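PDB 2DBY: GTP-binding protein from Thermus thermophilus, which probably hydrolyses ATP and binds the 70S ribosome and the 50S subunit independently of nucleotide, and is captured here with GDP. Local coordinates for residues 7-12 and 125-130; 16-21 and 73-78; 266-269 and 275-278. All coordinates share one frame; numbering follows the deposited sequence.

Contact 1. Residues 7-12 and 125-130; sequences VGLPNV and LEDAEV. With GDP (guanosine-5'-diphosphate), chain B.
The P-loop (Walker A motif) of this OBG-type GTPase domain packs against helix 124-156, where Leu9 and Val12 meet Asp127 and Leu9 also reaches Val130. Residues 7-12 leave strand 3-7 and enter the loop that wraps the GDP diphosphate. On the nucleotide side, two successive backbone amides hold the beta phosphate: Asn11 N donates to O1B at 2.6 Å and Val12 N to O2B at 2.9 Å, the second bond much straighter (N-H...O 164° against 131°). Gly13, Lys14 and Ser15 continue the grip, while Asn209 anchors the carbonyl of Val12.

No direct hydrogen bond crosses to the helix. Leu9 and Asp127 run alongside each other in opposite directions, which sets Leu9 CD1 beside Asp127 OD1 at 3.3 Å. CG of Leu9 stands anti to the carbonyl carbon (chi1 -63°), and the chain beyond it carries CD1 past the carboxylate to Val130 CB, 3.8 Å away. The polar link is made by water instead: one molecule accepts from Leu9 N and donates to Asp127 OD2, 2.9 Å from each, and a second lies near both Pro10 O and the same OD2. Replacing Asp127 by an alanine removes this carboxylate, and the water on Leu9 N would probably lose its acceptor, leaving the loop without its solvent bridge to the helix.

Val12 works on two fronts with its two methyls. CG1 packs on Asp127 OD2 at 3.6 Å, whereas CG2 lies 3.4 Å from GDP O2B.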
loop_
_atom_site.group_PDB
_atom_site.type_symbol
_atom_site.label_atom_id
_atom_site.label_comp_id
_atom_site.label_asym_id
_atom_site.label_seq_id
_atom_site.Cartn_x
_atom_site.Cartn_y
_atom_site.Cartn_z
ATOM N N VAL A 7 -0.286 10.761 -7.290
ATOM C CA VAL A 7 -0.858 11.844 -8.076
ATOM C C VAL A 7 -0.300 13.177 -7.645
ATOM O O VAL A 7 0.233 13.311 -6.543
ATOM C CB VAL A 7 -2.408 11.888 -7.964
ATOM C CG1 VAL A 7 -2.985 10.526 -8.280
ATOM C CG2 VAL A 7 -2.828 12.324 -6.610
ATOM N N GLY A 8 -0.387 14.164 -8.530
ATOM C CA GLY A 8 0.110 15.475 -8.156
ATOM C C GLY A 8 -0.260 16.510 -9.197
ATOM O O GLY A 8 -0.280 16.199 -10.389
ATOM N N LEU A 9 -0.578 17.722 -8.763
ATOM C CA LEU A 9 -0.883 18.759 -9.736
ATOM C C LEU A 9 0.502 19.256 -10.176
ATOM O O LEU A 9 1.523 18.771 -9.691
ATOM C CB LEU A 9 -1.724 19.862 -9.086
ATOM C CG LEU A 9 -3.103 19.398 -8.576
ATOM C CD1 LEU A 9 -3.964 20.606 -8.228
ATOM C CD2 LEU A 9 -3.785 18.533 -9.622
ATOM N N PRO A 10 0.566 20.206 -11.117
ATOM C CA PRO A 10 1.873 20.698 -11.565
ATOM C C PRO A 10 2.851 21.286 -10.560
ATOM O O PRO A 10 2.486 21.999 -9.612
ATOM C CB PRO A 10 1.501 21.722 -12.641
ATOM C CG PRO A 10 0.286 21.085 -13.261
ATOM C CD PRO A 10 -0.505 20.628 -12.042
ATOM N N ASN A 11 4.118 20.981 -10.797
ATOM C CA ASN A 11 5.215 21.494 -9.990
ATOM C C ASN A 11 5.140 21.306 -8.474
ATOM O O ASN A 11 5.224 22.276 -7.719
ATOM C CB ASN A 11 5.405 22.982 -10.335
ATOM C CG ASN A 11 5.524 23.205 -11.841
ATOM O OD1 ASN A 11 4.641 23.800 -12.472
ATOM N ND2 ASN A 11 6.608 22.705 -12.429
ATOM N N VAL A 12 4.977 20.063 -8.029
ATOM C CA VAL A 12 4.938 19.780 -6.596
ATOM C C VAL A 12 6.086 18.837 -6.212
ATOM O O VAL A 12 6.232 18.464 -5.042
ATOM C CB VAL A 12 3.591 19.159 -6.181
ATOM C CG1 VAL A 12 2.450 20.110 -6.599
ATOM C CG2 VAL A 12 3.375 17.799 -6.855
ATOM N N LEU A 125 -3.470 22.601 0.482
ATOM C CA LEU A 125 -4.836 22.158 0.704
ATOM C C LEU A 125 -5.692 22.363 -0.564
ATOM O O LEU A 125 -6.632 21.596 -0.817
ATOM C CB LEU A 125 -5.433 22.882 1.910
ATOM C CG LEU A 125 -5.317 22.116 3.240
ATOM C CD1 LEU A 125 -3.882 21.630 3.455
ATOM C CD2 LEU A 125 -5.774 23.011 4.390
ATOM N N GLU A 126 -5.342 23.366 -1.376
ATOM C CA GLU A 126 -6.089 23.649 -2.602
ATOM C C GLU A 126 -5.892 22.510 -3.606
ATOM O O GLU A 126 -6.843 22.067 -4.251
ATOM C CB GLU A 126 -5.640 24.974 -3.217
ATOM C CG GLU A 126 -6.752 25.686 -3.967
ATOM C CD GLU A 126 -7.785 26.292 -3.022
ATOM O OE1 GLU A 126 -7.487 27.342 -2.402
ATOM O OE2 GLU A 126 -8.889 25.710 -2.891
ATOM N N ASP A 127 -4.653 22.034 -3.728
ATOM C CA ASP A 127 -4.355 20.919 -4.619
ATOM C C ASP A 127 -5.156 19.681 -4.202
ATOM O O ASP A 127 -5.731 18.987 -5.048
ATOM C CB ASP A 127 -2.860 20.578 -4.550
ATOM C CG ASP A 127 -2.019 21.461 -5.432
ATOM O OD1 ASP A 127 -2.541 22.494 -5.921
ATOM O OD2 ASP A 127 -0.831 21.110 -5.638
ATOM N N ALA A 128 -5.159 19.384 -2.902
ATOM C CA ALA A 128 -5.874 18.210 -2.408
ATOM C C ALA A 128 -7.361 18.305 -2.768
ATOM O O ALA A 128 -7.967 17.336 -3.210
ATOM C CB ALA A 128 -5.712 18.100 -0.889
ATOM N N GLU A 129 -7.940 19.486 -2.574
ATOM C CA GLU A 129 -9.354 19.673 -2.900
ATOM C C GLU A 129 -9.651 19.549 -4.396
ATOM O O GLU A 129 -10.720 19.068 -4.777
ATOM C CB GLU A 129 -9.848 21.028 -2.379
ATOM C CG GLU A 129 -11.330 21.257 -2.663
ATOM C CD GLU A 129 -11.843 22.605 -2.181
ATOM O OE1 GLU A 129 -13.059 22.863 -2.350
ATOM O OE2 GLU A 129 -11.038 23.399 -1.639
ATOM N N VAL A 130 -8.716 19.985 -5.243
ATOM C CA VAL A 130 -8.908 19.891 -6.690
ATOM C C VAL A 130 -9.045 18.434 -7.101
ATOM O O VAL A 130 -9.977 18.067 -7.811
ATOM C CB VAL A 130 -7.736 20.541 -7.490
ATOM C CG1 VAL A 130 -7.815 20.123 -8.972
ATOM C CG2 VAL A 130 -7.819 22.066 -7.381
HETATM P PB GDP B . 6.214 18.016 -10.904
HETATM O O1B GDP B . 5.703 19.124 -11.814
HETATM O O2B GDP B . 5.149 17.673 -9.729
HETATM O O3B GDP B . 6.955 16.849 -11.552
HETATM O O3A GDP B . 7.400 18.778 -10.070
HETATM P PA GDP B . 9.004 18.653 -10.206
HETATM O O1A GDP B . 9.425 17.272 -9.940
HETATM O O2A GDP B . 9.468 19.091 -11.683
HETATM O "O5'" GDP B . 9.681 19.625 -9.107
HETATM C "C5'" GDP B . 9.328 20.984 -9.390
HETATM C "C4'" GDP B . 10.448 21.911 -8.855
HETATM O "O4'" GDP B . 10.636 21.778 -7.390
HETATM C "C3'" GDP B . 11.833 21.628 -9.422
HETATM O "O3'" GDP B . 12.762 22.575 -9.946
HETATM C "C2'" GDP B . 12.398 20.585 -8.423
HETATM O "O2'" GDP B . 13.839 20.714 -8.463
HETATM C "C1'" GDP B . 12.000 21.241 -7.109
HETATM N N9 GDP B . 11.886 20.275 -5.977
HETATM C C8 GDP B . 11.189 19.082 -5.973
HETATM N N7 GDP B . 11.293 18.495 -4.811
HETATM C C5 GDP B . 12.061 19.264 -3.994
HETATM C C6 GDP B . 12.511 19.149 -2.635
HETATM O O6 GDP B . 12.201 18.186 -1.973
HETATM N N1 GDP B . 13.301 20.149 -2.102
HETATM C C2 GDP B . 13.650 21.247 -2.867
HETATM N N2 GDP B . 14.433 22.228 -2.315
HETATM N N3 GDP B . 13.237 21.369 -4.136
HETATM C C4 GDP B . 12.453 20.416 -4.731
HETATM O O HOH W 1 -0.631 18.258 -5.916
HETATM O O HOH W 2 0.368 22.608 -7.749
#

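Contact 2. Residues 16-21 and 73-78. With GDP (guanosine-5'-diphosphate), chain B.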
loop_
_atom_site.group_PDB
_atom_site.type_symbol
_atom_site.label_atom_id
_atom_site.label_comp_id
_atom_site.label_asym_id
_atom_site.label_seq_id
_atom_site.Cartn_x
_atom_site.Cartn_y
_atom_site.Cartn_z
ATOM N N THR A 16 10.369 14.476 -9.639
ATOM C CA THR A 16 11.603 14.318 -8.881
ATOM C C THR A 16 11.465 13.071 -8.022
ATOM O O THR A 16 12.368 12.238 -7.978
ATOM C CB THR A 16 11.852 15.539 -7.994
ATOM O OG1 THR A 16 12.047 16.683 -8.834
ATOM C CG2 THR A 16 13.101 15.331 -7.119
ATOM N N LEU A 17 10.313 12.926 -7.367
ATOM C CA LEU A 17 10.072 11.751 -6.544
ATOM C C LEU A 17 10.123 10.533 -7.445
ATOM O O LEU A 17 10.599 9.485 -7.043
ATOM C CB LEU A 17 8.706 11.822 -5.853
ATOM C CG LEU A 17 8.402 10.650 -4.913
ATOM C CD1 LEU A 17 9.414 10.550 -3.754
ATOM C CD2 LEU A 17 6.990 10.858 -4.353
ATOM N N PHE A 18 9.596 10.641 -8.664
ATOM C CA PHE A 18 9.714 9.478 -9.530
ATOM C C PHE A 18 11.114 9.196 -10.056
ATOM O O PHE A 18 11.383 8.069 -10.477
ATOM C CB PHE A 18 8.738 9.529 -10.678
ATOM C CG PHE A 18 7.472 8.864 -10.347
ATOM C CD1 PHE A 18 6.409 9.596 -9.821
ATOM C CD2 PHE A 18 7.379 7.480 -10.418
ATOM C CE1 PHE A 18 5.261 8.959 -9.359
ATOM C CE2 PHE A 18 6.246 6.827 -9.960
ATOM C CZ PHE A 18 5.174 7.575 -9.424
ATOM N N ASN A 19 12.019 10.166 -10.040
ATOM C CA ASN A 19 13.396 9.833 -10.460
ATOM C C ASN A 19 13.873 8.832 -9.415
ATOM O O ASN A 19 14.502 7.817 -9.724
ATOM C CB ASN A 19 14.359 11.035 -10.405
ATOM C CG ASN A 19 14.079 12.066 -11.468
ATOM O OD1 ASN A 19 13.609 11.735 -12.551
ATOM N ND2 ASN A 19 14.374 13.341 -11.159
ATOM N N ALA A 20 13.558 9.123 -8.161
ATOM C CA ALA A 20 13.973 8.251 -7.070
ATOM C C ALA A 20 13.328 6.868 -7.134
ATOM O O ALA A 20 13.983 5.838 -6.930
ATOM C CB ALA A 20 13.664 8.920 -5.741
ATOM N N LEU A 21 12.031 6.840 -7.414
ATOM C CA LEU A 21 11.314 5.594 -7.490
ATOM C C LEU A 21 11.814 4.742 -8.656
ATOM O O LEU A 21 11.956 3.529 -8.519
ATOM C CB LEU A 21 9.812 5.885 -7.634
ATOM C CG LEU A 21 9.177 6.414 -6.346
ATOM C CD1 LEU A 21 7.782 6.988 -6.628
ATOM C CD2 LEU A 21 9.086 5.264 -5.335
ATOM N N PHE A 73 4.179 1.124 -6.991
ATOM C CA PHE A 73 3.695 2.493 -7.113
ATOM C C PHE A 73 3.480 2.802 -8.585
ATOM O O PHE A 73 4.286 2.380 -9.425
ATOM C CB PHE A 73 4.728 3.477 -6.550
ATOM C CG PHE A 73 4.805 3.476 -5.051
ATOM C CD1 PHE A 73 5.722 2.662 -4.383
ATOM C CD2 PHE A 73 3.927 4.258 -4.304
ATOM C CE1 PHE A 73 5.758 2.628 -2.983
ATOM C CE2 PHE A 73 3.952 4.234 -2.908
ATOM C CZ PHE A 73 4.865 3.419 -2.244
ATOM N N VAL A 74 2.416 3.542 -8.887
ATOM C CA VAL A 74 2.116 3.907 -10.262
ATOM C C VAL A 74 2.111 5.425 -10.405
ATOM O O VAL A 74 1.516 6.122 -9.569
ATOM C CB VAL A 74 0.727 3.388 -10.646
ATOM C CG1 VAL A 74 0.408 3.759 -12.103
ATOM C CG2 VAL A 74 0.659 1.895 -10.421
ATOM N N ASP A 75 2.775 5.951 -11.435
ATOM C CA ASP A 75 2.765 7.387 -11.658
ATOM C C ASP A 75 1.462 7.591 -12.405
ATOM O O ASP A 75 1.380 7.248 -13.594
ATOM C CB ASP A 75 3.922 7.832 -12.565
ATOM C CG ASP A 75 3.940 9.346 -12.802
ATOM O OD1 ASP A 75 2.995 10.043 -12.369
ATOM O OD2 ASP A 75 4.910 9.843 -13.425
ATOM N N ILE A 76 0.467 8.165 -11.720
ATOM C CA ILE A 76 -0.844 8.358 -12.327
ATOM C C ILE A 76 -0.762 9.495 -13.290
ATOM O O ILE A 76 -0.460 10.638 -12.929
ATOM C CB ILE A 76 -1.926 8.656 -11.298
ATOM C CG1 ILE A 76 -2.146 7.432 -10.389
ATOM C CG2 ILE A 76 -3.229 9.046 -12.033
ATOM C CD1 ILE A 76 -2.783 6.235 -11.060
ATOM N N ALA A 77 -1.076 9.153 -14.521
ATOM C CA ALA A 77 -1.008 10.072 -15.620
ATOM C C ALA A 77 -2.355 10.649 -16.010
ATOM O O ALA A 77 -3.362 9.927 -16.039
ATOM C CB ALA A 77 -0.413 9.357 -16.777
ATOM N N GLY A 78 -2.356 11.956 -16.285
ATOM C CA GLY A 78 -3.566 12.617 -16.733
ATOM C C GLY A 78 -3.903 13.991 -16.209
ATOM O O GLY A 78 -3.619 14.347 -15.052
HETATM P PB GDP B . 6.214 18.016 -10.904
HETATM O O1B GDP B . 5.703 19.124 -11.814
HETATM O O2B GDP B . 5.149 17.673 -9.729
HETATM O O3B GDP B . 6.955 16.849 -11.552
HETATM O O3A GDP B . 7.400 18.778 -10.070
HETATM P PA GDP B . 9.004 18.653 -10.206
HETATM O O1A GDP B . 9.425 17.272 -9.940
HETATM O O2A GDP B . 9.468 19.091 -11.683
HETATM O "O5'" GDP B . 9.681 19.625 -9.107
HETATM C "C5'" GDP B . 9.328 20.984 -9.390
HETATM C "C4'" GDP B . 10.448 21.911 -8.855
HETATM O "O4'" GDP B . 10.636 21.778 -7.390
HETATM C "C3'" GDP B . 11.833 21.628 -9.422
HETATM O "O3'" GDP B . 12.762 22.575 -9.946
HETATM C "C2'" GDP B . 12.398 20.585 -8.423
HETATM O "O2'" GDP B . 13.839 20.714 -8.463
HETATM C "C1'" GDP B . 12.000 21.241 -7.109
HETATM N N9 GDP B . 11.886 20.275 -5.977
HETATM C C8 GDP B . 11.189 19.082 -5.973
HETATM N N7 GDP B . 11.293 18.495 -4.811
HETATM C C5 GDP B . 12.061 19.264 -3.994
HETATM C C6 GDP B . 12.511 19.149 -2.635
HETATM O O6 GDP B . 12.201 18.186 -1.973
HETATM N N1 GDP B . 13.301 20.149 -2.102
HETATM C C2 GDP B . 13.650 21.247 -2.867
HETATM N N2 GDP B . 14.433 22.228 -2.315
HETATM N N3 GDP B . 13.237 21.369 -4.136
HETATM C C4 GDP B . 12.453 20.416 -4.731
#
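Phe18 and Asp75 meet as two flat groups laid one over the other: the carboxylate of Asp75 is only 13° from parallel to the phenyl ring and is stacked on it. Asp75 CB makes a CH-pi contact over this face, 3.6 Å from the ring centroid, and CZ of Phe18 reaches the backbone as well, 3.3 Å from Asp75 CA. With CG of Asp75 anti to the backbone N (chi1 -179°), the carboxylate extends back over CE1 and CD1, toward the root of the phenylalanine. The opposite face of the ring is covered by its own helix: Leu21 CD1 sits 3.6 Å above the plane of Phe18, so the ring is sandwiched between a methyl and an aspartate.

These residues join helix 14-25, which follows the P-loop, to strand 66-75 of the central sheet. The short segments run at 137° to each other, with axes 10.4 Å apart. Asp75 opens the sequence Asp-Ile-Ala-Gly, the DxxG (G3) motif of GTPases, and the carboxylate packed on Phe18 is the one that pairs with the P-loop lysine, its OD1 forming a salt bridge with Lys14.

Two residues earlier on the strand, Leu21 CD2 approaches Phe73 CD1 obliquely and more loosely, at 4.4 Å. At the first turn of the helix, Thr16 grips one alpha-phosphate oxygen of GDP twice: its N and OG1 both donate to O1A, at 3.0 and 2.9 Å.

Contact 3. Residues 266-269 and 275-278; sequences LQES and ARAG
The guanidinium of Arg276 is met at its edge by the carboxylate of Glu268, and neither of its faces is covered by residues 266-269. The two groups lie almost in one plane, only 11° apart, the two chains reaching in from opposite sides. Arg276 takes hold side-on, using NE and NH2 rather than its two terminal nitrogens. NE donates to Glu268 OE2 at 2.7 Å and NH2 to OE1 at 2.8 Å, so each nitrogen serves its own oxygen. Both bonds are fairly straight, at 157° and 150° respectively, and both use the syn side of the carboxylate. They come in tilted from the carboxylate plane, and OE1 also lies somewhat out of the guanidinium plane. With two bonds side by side, turning either flat group about its last torsion would probably strain or break one of them.

Length brings the partners together, since the nearest CA atoms across the contact, those of Glu268 and Arg276, are 10.7 Å apart. Glu268 spans its share as an extended chain, with CG anti to the backbone N. Arg276 bends at its third torsion, which presents the NE edge and leaves CD 3.4 Å from Glu268 OE2. This is one of two deposited conformers of Arg276, so the bridge may not be permanently formed. NH1 of Arg276 lies close to NH1 of Arg280, a like charge that the glutamate probably offsets in part.

Ser269 follows Glu268 as the N-cap of helix 270-281, its OG bonded to the backbone N of Gln272. Glu268, just ahead of that cap, reaches past the first turns to Arg276: a bidentate surface salt bridge that ties the entry loop of a helix to its side.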
loop_
_atom_site.group_PDB
_atom_site.type_symbol
_atom_site.label_atom_id
_atom_site.label_comp_id
_atom_site.label_asym_id
_atom_site.label_seq_id
_atom_site.Cartn_x
_atom_site.Cartn_y
_atom_site.Cartn_z
ATOM N N LEU A 266 18.742 11.397 10.440
ATOM C CA LEU A 266 17.540 10.740 9.923
ATOM C C LEU A 266 17.847 9.245 9.841
ATOM O O LEU A 266 18.936 8.849 9.387
ATOM C CB LEU A 266 17.184 11.298 8.542
ATOM C CG LEU A 266 16.923 12.806 8.546
ATOM C CD1 LEU A 266 16.728 13.275 7.108
ATOM C CD2 LEU A 266 15.702 13.145 9.400
ATOM N N GLN A 267 16.887 8.425 10.262
ATOM C CA GLN A 267 17.096 6.976 10.309
ATOM C C GLN A 267 16.517 6.094 9.205
ATOM O O GLN A 267 16.892 4.918 9.101
ATOM C CB GLN A 267 16.588 6.449 11.655
ATOM C CG GLN A 267 17.150 7.176 12.886
ATOM C CD GLN A 267 18.674 7.318 12.882
ATOM O OE1 GLN A 267 19.407 6.418 12.446
ATOM N NE2 GLN A 267 19.153 8.450 13.387
ATOM N N GLU A 268 15.618 6.632 8.388
ATOM C CA GLU A 268 14.984 5.842 7.326
ATOM C C GLU A 268 14.720 6.757 6.135
ATOM O O GLU A 268 14.310 7.886 6.337
ATOM C CB GLU A 268 13.667 5.283 7.881
ATOM C CG GLU A 268 12.862 4.439 6.933
ATOM C CD GLU A 268 11.656 3.816 7.625
ATOM O OE1 GLU A 268 11.075 4.492 8.501
ATOM O OE2 GLU A 268 11.285 2.661 7.296
ATOM N N SER A 269 14.952 6.292 4.910
ATOM C CA SER A 269 14.714 7.152 3.746
ATOM C C SER A 269 13.246 7.456 3.586
ATOM O O SER A 269 12.390 6.751 4.121
ATOM C CB SER A 269 15.213 6.500 2.451
ATOM O OG SER A 269 14.415 5.386 2.126
ATOM N N ALA A 275 7.005 3.567 1.295
ATOM C CA ALA A 275 6.691 2.174 1.026
ATOM C C ALA A 275 5.921 1.562 2.207
ATOM O O ALA A 275 4.945 0.827 2.020
ATOM C CB ALA A 275 8.008 1.380 0.748
ATOM N N ARG A 276 6.357 1.876 3.426
ATOM C CA ARG A 276 5.698 1.353 4.622
ATOM C C ARG A 276 4.295 1.944 4.771
ATOM O O ARG A 276 3.377 1.271 5.244
ATOM C CB ARG A 276 6.537 1.649 5.876
ATOM C CG ARG A 276 7.795 0.772 6.014
ATOM C CD ARG A 276 8.390 0.824 7.437
ATOM N NE ARG A 276 8.721 2.184 7.860
ATOM C CZ ARG A 276 7.947 2.941 8.631
ATOM N NH1 ARG A 276 6.790 2.471 9.083
ATOM N NH2 ARG A 276 8.314 4.179 8.932
ATOM N N ALA A 277 4.127 3.200 4.372
ATOM C CA ALA A 277 2.812 3.839 4.448
ATOM C C ALA A 277 1.916 3.189 3.388
ATOM O O ALA A 277 0.729 2.960 3.626
ATOM C CB ALA A 277 2.911 5.359 4.205
ATOM N N GLY A 278 2.501 2.869 2.233
ATOM C CA GLY A 278 1.723 2.220 1.181
ATOM C C GLY A 278 1.319 0.811 1.602
ATOM O O GLY A 278 0.217 0.355 1.330
#

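Overall arrangement
From the N terminus, the chain passes through strand 3-7 into the P-loop, and contact 1 closes a long loop when helix 124-156 returns to residues 7-12. Contact 2 lies wholly within that loop, joining helix 14-25 to strand 66-75; both contacts border GDP. They touch through Val7 CG1 and Ile76 CB, 3.7 Å apart, at the end of strand 3-7, next to the turn that leaves strand 66-75. Contact 3 follows in series, a short local closure between the loop after helix 254-263 and helix 270-281. That helix packs back on contact 2, Phe73 CZ lying 3.9 Å from Ala275 CA, whereas contacts 1 and 3 stay apart, about 12 Å between nearest atoms.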